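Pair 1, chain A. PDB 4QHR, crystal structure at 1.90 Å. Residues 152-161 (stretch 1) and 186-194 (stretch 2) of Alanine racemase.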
# COMPACT_ATOMS: atom_id res chain seq x y z
N PHE A 152 -38.14 9.78 13.91
CA PHE A 152 -37.06 9.78 12.95
C PHE A 152 -37.54 9.74 11.50
O PHE A 152 -38.56 9.15 11.17
CB PHE A 152 -36.11 8.59 13.13
CG PHE A 152 -35.28 8.62 14.37
CD1 PHE A 152 -34.03 9.25 14.39
CD2 PHE A 152 -35.71 8.02 15.52
CE1 PHE A 152 -33.24 9.25 15.54
CE2 PHE A 152 -34.91 8.01 16.67
CZ PHE A 152 -33.69 8.65 16.67
N THR A 153 -36.73 10.34 10.63
CA THR A 153 -36.87 10.17 9.20
C THR A 153 -35.80 9.17 8.82
O THR A 153 -34.59 9.37 9.10
CB THR A 153 -36.69 11.48 8.42
OG1 THR A 153 -37.77 12.38 8.75
CG2 THR A 153 -36.65 11.26 6.90
N CYS A 154 -36.24 8.09 8.19
CA CYS A 154 -35.39 6.95 7.85
C CYS A 154 -35.01 6.88 6.38
O CYS A 154 -35.72 7.41 5.49
CB CYS A 154 -36.14 5.64 8.15
SG CYS A 154 -36.49 5.37 9.86
N VAL A 155 -33.89 6.21 6.10
CA VAL A 155 -33.55 5.84 4.73
C VAL A 155 -33.29 4.35 4.74
O VAL A 155 -32.40 3.92 5.45
CB VAL A 155 -32.29 6.55 4.21
CG1 VAL A 155 -31.97 6.09 2.81
CG2 VAL A 155 -32.45 8.04 4.29
N LEU A 156 -34.03 3.58 3.99
CA LEU A 156 -33.77 2.15 3.82
C LEU A 156 -32.56 2.02 2.93
O LEU A 156 -32.57 2.47 1.76
CB LEU A 156 -34.95 1.46 3.17
CG LEU A 156 -34.81 -0.04 2.87
CD1 LEU A 156 -34.54 -0.82 4.15
CD2 LEU A 156 -36.10 -0.53 2.21
N ALA A 157 -31.52 1.37 3.46
CA ALA A 157 -30.25 1.23 2.75
C ALA A 157 -29.86 -0.24 2.57
O ALA A 157 -29.91 -1.03 3.50
CB ALA A 157 -29.13 1.96 3.48
N MET A 158 -29.50 -0.58 1.36
CA MET A 158 -28.85 -1.85 1.08
C MET A 158 -27.62 -1.67 0.18
O MET A 158 -27.49 -0.67 -0.53
CB MET A 158 -29.83 -2.74 0.40
CG MET A 158 -29.45 -4.21 0.40
SD MET A 158 -30.55 -5.05 -0.71
CE MET A 158 -30.24 -4.29 -2.33
N HIS A 159 -26.72 -2.67 0.23
CA HIS A 159 -25.59 -2.74 -0.67
C HIS A 159 -25.66 -4.10 -1.37
O HIS A 159 -25.91 -5.13 -0.75
CB HIS A 159 -24.30 -2.54 0.12
CG HIS A 159 -23.11 -2.17 -0.74
ND1 HIS A 159 -23.13 -1.12 -1.65
CD2 HIS A 159 -21.87 -2.70 -0.80
CE1 HIS A 159 -21.95 -1.03 -2.24
NE2 HIS A 159 -21.17 -1.98 -1.74
N PHE A 160 -25.45 -4.08 -2.68
CA PHE A 160 -25.42 -5.30 -3.49
C PHE A 160 -24.13 -6.03 -3.30
O PHE A 160 -23.06 -5.40 -3.24
CB PHE A 160 -25.59 -4.95 -4.95
CG PHE A 160 -27.02 -4.77 -5.33
CD1 PHE A 160 -27.86 -5.87 -5.35
CD2 PHE A 160 -27.55 -3.52 -5.58
CE1 PHE A 160 -29.20 -5.73 -5.66
CE2 PHE A 160 -28.89 -3.37 -5.90
CZ PHE A 160 -29.71 -4.49 -5.94
N ALA A 161 -24.20 -7.34 -3.20
CA ALA A 161 -22.98 -8.14 -3.08
C ALA A 161 -22.22 -8.37 -4.40
O ALA A 161 -21.00 -8.44 -4.42
CB ALA A 161 -23.34 -9.48 -2.43
N PRO A 186 -44.50 4.92 3.40
CA PRO A 186 -43.59 5.80 2.68
C PRO A 186 -42.20 5.89 3.34
O PRO A 186 -42.11 6.19 4.55
CB PRO A 186 -44.31 7.16 2.74
CG PRO A 186 -45.10 7.12 4.04
CD PRO A 186 -45.50 5.67 4.21
N ILE A 187 -41.14 5.68 2.56
CA ILE A 187 -39.77 5.77 3.08
C ILE A 187 -38.78 6.10 1.97
O ILE A 187 -38.95 5.69 0.82
CB ILE A 187 -39.40 4.48 3.87
CG1 ILE A 187 -38.12 4.64 4.71
CG2 ILE A 187 -39.31 3.22 2.98
CD1 ILE A 187 -37.78 3.38 5.50
N LEU A 188 -37.74 6.86 2.32
CA LEU A 188 -36.66 7.09 1.42
C LEU A 188 -35.88 5.79 1.28
O LEU A 188 -35.87 4.93 2.19
CB LEU A 188 -35.74 8.19 1.96
CG LEU A 188 -36.40 9.54 2.14
CD1 LEU A 188 -35.57 10.41 3.09
CD2 LEU A 188 -36.70 10.24 0.83
N ALA A 189 -35.20 5.67 0.15
CA ALA A 189 -34.41 4.50 -0.12
C ALA A 189 -33.14 4.77 -0.94
O ALA A 189 -33.08 5.71 -1.71
CB ALA A 189 -35.25 3.48 -0.82
N SER A 190 -32.17 3.87 -0.75
CA SER A 190 -30.85 3.97 -1.37
C SER A 190 -30.24 2.57 -1.50
O SER A 190 -30.03 1.85 -0.48
CB SER A 190 -29.91 4.79 -0.50
OG SER A 190 -28.62 4.99 -1.13
N CYS A 191 -29.90 2.20 -2.73
CA CYS A 191 -29.16 0.95 -2.90
C CYS A 191 -28.12 0.85 -4.02
O CYS A 191 -27.42 -0.14 -4.07
CB CYS A 191 -30.14 -0.19 -3.02
SG CYS A 191 -31.02 -0.15 -4.56
N CYS A 192 -28.01 1.83 -4.90
CA CYS A 192 -27.07 1.73 -6.01
C CYS A 192 -25.64 2.20 -5.70
O CYS A 192 -25.39 3.39 -5.39
CB CYS A 192 -27.58 2.50 -7.23
SG CYS A 192 -29.20 1.92 -7.82
N ASN A 193 -24.72 1.26 -5.83
CA ASN A 193 -23.28 1.54 -5.96
C ASN A 193 -23.00 1.87 -7.43
O ASN A 193 -23.95 2.03 -8.19
CB ASN A 193 -22.45 0.38 -5.41
CG ASN A 193 -22.75 -0.97 -6.09
OD1 ASN A 193 -23.50 -1.04 -7.07
ND2 ASN A 193 -22.15 -2.01 -5.59
N SER A 194 -21.74 1.98 -7.84
CA SER A 194 -21.41 2.36 -9.18
C SER A 194 -22.00 1.35 -10.17
O SER A 194 -22.58 1.74 -11.17
CB SER A 194 -19.89 2.42 -9.39
OG SER A 194 -19.30 3.41 -8.55
O HOH W 1 -38.29 8.21 4.87
O HOH W 2 -22.06 -5.09 -5.75
O HOH W 3 -24.93 -1.44 -3.56

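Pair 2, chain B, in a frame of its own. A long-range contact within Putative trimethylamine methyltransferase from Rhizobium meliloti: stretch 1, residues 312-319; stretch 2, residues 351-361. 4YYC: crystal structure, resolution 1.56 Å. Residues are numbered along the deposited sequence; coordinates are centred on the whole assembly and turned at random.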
# COMPACT_ATOMS: atom_id res chain seq x y z
N PRO B 312 30.83 -9.00 -0.51
CA PRO B 312 29.55 -8.33 -0.28
C PRO B 312 28.39 -9.32 -0.10
O PRO B 312 28.27 -10.35 -0.79
CB PRO B 312 29.35 -7.44 -1.51
CG PRO B 312 30.28 -7.94 -2.51
CD PRO B 312 31.37 -8.71 -1.85
N VAL B 313 27.53 -9.04 0.89
CA VAL B 313 26.48 -9.98 1.21
C VAL B 313 25.23 -9.23 1.72
O VAL B 313 25.35 -8.27 2.48
CB VAL B 313 26.94 -11.07 2.23
CG1 VAL B 313 27.43 -10.50 3.53
CG2 VAL B 313 25.83 -12.11 2.49
N LEU B 314 24.06 -9.67 1.27
CA LEU B 314 22.80 -9.07 1.68
C LEU B 314 22.00 -10.00 2.59
O LEU B 314 22.04 -11.23 2.41
CB LEU B 314 21.91 -8.73 0.46
CG LEU B 314 22.39 -7.61 -0.45
CD1 LEU B 314 23.52 -8.05 -1.35
CD2 LEU B 314 21.21 -7.06 -1.23
N PHE B 315 21.24 -9.40 3.51
CA PHE B 315 20.21 -10.07 4.27
C PHE B 315 18.96 -10.08 3.37
O PHE B 315 18.34 -9.03 3.15
CB PHE B 315 19.98 -9.21 5.55
CG PHE B 315 19.02 -9.75 6.58
CD1 PHE B 315 17.76 -10.18 6.26
CD2 PHE B 315 19.36 -9.73 7.91
CE1 PHE B 315 16.89 -10.60 7.23
CE2 PHE B 315 18.48 -10.11 8.90
CZ PHE B 315 17.25 -10.57 8.56
N GLY B 316 18.60 -11.26 2.89
CA GLY B 316 17.41 -11.44 2.04
C GLY B 316 16.31 -12.09 2.80
O GLY B 316 16.52 -12.67 3.87
N THR B 317 15.09 -11.97 2.31
CA THR B 317 13.96 -12.68 2.85
C THR B 317 12.97 -12.84 1.66
O THR B 317 12.58 -11.83 1.09
CB THR B 317 13.32 -11.88 4.00
OG1 THR B 317 14.15 -11.93 5.18
CG2 THR B 317 11.97 -12.41 4.39
N PHE B 318 12.52 -14.06 1.39
CA PHE B 318 11.28 -14.27 0.65
C PHE B 318 10.32 -14.83 1.68
O PHE B 318 10.59 -15.91 2.24
CB PHE B 318 11.44 -15.24 -0.50
CG PHE B 318 10.16 -15.53 -1.17
CD1 PHE B 318 9.71 -14.73 -2.19
CD2 PHE B 318 9.35 -16.58 -0.73
CE1 PHE B 318 8.48 -14.97 -2.78
CE2 PHE B 318 8.13 -16.84 -1.35
CZ PHE B 318 7.70 -16.02 -2.36
N ALA B 319 9.23 -14.11 1.92
CA ALA B 319 8.29 -14.53 2.93
C ALA B 319 6.86 -14.29 2.51
O ALA B 319 6.46 -13.19 2.12
CB ALA B 319 8.63 -13.89 4.27
N GLY B 351 23.73 -4.76 10.09
CA GLY B 351 24.61 -4.02 9.21
C GLY B 351 24.74 -4.53 7.79
O GLY B 351 25.78 -4.34 7.18
N LEU B 352 23.73 -5.24 7.29
CA LEU B 352 23.74 -5.73 5.92
C LEU B 352 22.65 -5.08 5.10
O LEU B 352 21.52 -4.87 5.60
CB LEU B 352 23.51 -7.25 5.87
CG LEU B 352 24.51 -8.11 6.65
CD1 LEU B 352 24.14 -9.58 6.51
CD2 LEU B 352 25.93 -7.82 6.25
N PRO B 353 22.94 -4.77 3.83
CA PRO B 353 21.84 -4.37 2.95
C PRO B 353 20.73 -5.43 2.89
O PRO B 353 21.00 -6.61 3.02
CB PRO B 353 22.50 -4.18 1.58
CG PRO B 353 23.95 -4.09 1.86
CD PRO B 353 24.20 -4.93 3.08
N PHE B 354 19.49 -4.99 2.71
CA PHE B 354 18.30 -5.80 2.91
C PHE B 354 17.55 -5.98 1.57
O PHE B 354 17.37 -5.03 0.82
CB PHE B 354 17.41 -5.09 3.95
CG PHE B 354 16.15 -5.80 4.23
CD1 PHE B 354 16.16 -7.07 4.74
CD2 PHE B 354 14.94 -5.17 4.00
CE1 PHE B 354 14.97 -7.75 5.00
CE2 PHE B 354 13.75 -5.82 4.24
CZ PHE B 354 13.76 -7.11 4.77
N ARG B 355 17.09 -7.21 1.34
CA ARG B 355 16.25 -7.56 0.20
C ARG B 355 15.00 -8.26 0.73
O ARG B 355 15.07 -9.13 1.58
CB ARG B 355 16.98 -8.54 -0.75
CG ARG B 355 16.12 -9.21 -1.83
CD ARG B 355 15.64 -10.58 -1.41
NE ARG B 355 14.48 -11.02 -2.15
CZ ARG B 355 14.18 -12.28 -2.43
NH1 ARG B 355 15.02 -13.28 -2.20
NH2 ARG B 355 13.03 -12.54 -3.02
N THR B 356 13.85 -7.84 0.23
CA THR B 356 12.56 -8.48 0.50
C THR B 356 11.53 -7.90 -0.48
O THR B 356 11.84 -7.04 -1.28
CB THR B 356 12.02 -8.29 1.97
OG1 THR B 356 11.02 -9.29 2.25
CG2 THR B 356 11.41 -6.92 2.18
N GLY B 357 10.33 -8.42 -0.42
CA GLY B 357 9.19 -7.78 -1.08
C GLY B 357 9.16 -7.85 -2.57
O GLY B 357 9.60 -8.84 -3.18
N GLY B 358 8.70 -6.77 -3.15
CA GLY B 358 8.41 -6.74 -4.58
C GLY B 358 6.92 -6.67 -4.86
O GLY B 358 6.13 -6.35 -3.98
N SER B 359 6.56 -6.81 -6.12
CA SER B 359 5.16 -6.77 -6.57
C SER B 359 4.63 -8.21 -6.65
O SER B 359 4.49 -8.80 -7.75
CB SER B 359 5.06 -6.02 -7.91
OG SER B 359 5.46 -4.65 -7.74
N LEU B 360 4.42 -8.81 -5.49
CA LEU B 360 4.11 -10.25 -5.40
C LEU B 360 2.63 -10.52 -5.30
O LEU B 360 1.91 -9.75 -4.64
CB LEU B 360 4.78 -10.81 -4.11
CG LEU B 360 6.31 -10.66 -4.00
CD1 LEU B 360 6.82 -11.26 -2.70
CD2 LEU B 360 7.02 -11.22 -5.22
N CYS B 361 2.18 -11.62 -5.87
CA CYS B 361 0.79 -12.03 -5.84
C CYS B 361 0.60 -13.48 -6.22
O CYS B 361 1.51 -14.15 -6.77
CB CYS B 361 -0.03 -11.15 -6.78
SG CYS B 361 0.41 -11.34 -8.54
O HOH W 4 9.35 -11.64 0.35

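The sharpest difference lies where Ala157(A) and Ser190(A) of pair 1 match Gly316(B) and Arg355(B) of pair 2. In pair 1 both partners are small, and Val155(A), two residues before Ala157(A) on the same face, reaches across to the serine, Val155(A) CG1 lying 4.1 Å from Ser190(A) CB. In pair 2 the first strand gives up its side chain altogether and the second supplies a long one. An ideal CB on Gly316(B) would stand a tight 3.5 Å from Arg355(B) CD, so the glycine leaves room for the arginine chain to pass. The Arg355(B) guanidinium has Thr317(B) O and Phe318(B) N over one face, and Arg355(B) NH2 is 4.0 Å from Phe318(B) CB, while NH1 and NH2 are hydrogen-bonded elsewhere in the structure.

Beneath this difference the backbones agree to 0.8 Å over 14 central residues. Both pairs join two parallel segments by the same alternating ladder. Leu156(A) N donates to Leu188(A) O at 2.9 Å, Ser190(A) N to Leu156(A) O at 2.9 Å, and Met158(A) N to Ser190(A) O at 3.1 Å. At the matching positions Phe315(B) N donates to Pro353(B) O at 2.8 Å and Arg355(B) N to Phe315(B) O at 2.9 Å; the third bond, Thr317(B) N to Arg355(B) O at 2.9 Å, is weak, bent to 126°. One residue, Leu156(A) or Phe315(B), thus uses both its N and its O across the gap. Proline can stand at the Leu188(A) position in pair 2 because the ladder uses only its O and no N-H; in pair 1 Leu188(A) N reaches Cys154(A) O through water 1.

The opposite face shows two ways of filling one site. Leu156(A) beside Ala189(A) is a modest pair, CB to CB 4.5 Å, and Ile187(A) adds its CD1 at 4.1 Å from Leu156(A) CB. Phe315(B) and Phe354(B) at the same positions make an offset edge-to-face pair, the edge of Phe354(B) toward the face of Phe315(B), centroids 5.8 Å apart. Leu352(B), matching Ile187(A), still packs alongside, its CB 4.1 Å from Phe315(B) CB.

At the end of the ladder, Met158(A) CE meets Cys191(A) CB at 4.2 Å, whereas the matching threonines bring Thr356(B) OG1 to 3.2 Å from Thr317(B) O. The rule to read is that the ladder keeps one register in both pairs, while one face holds either a small pair or a glycine beside a long arginine, and the other either leucine with alanine or two paired rings.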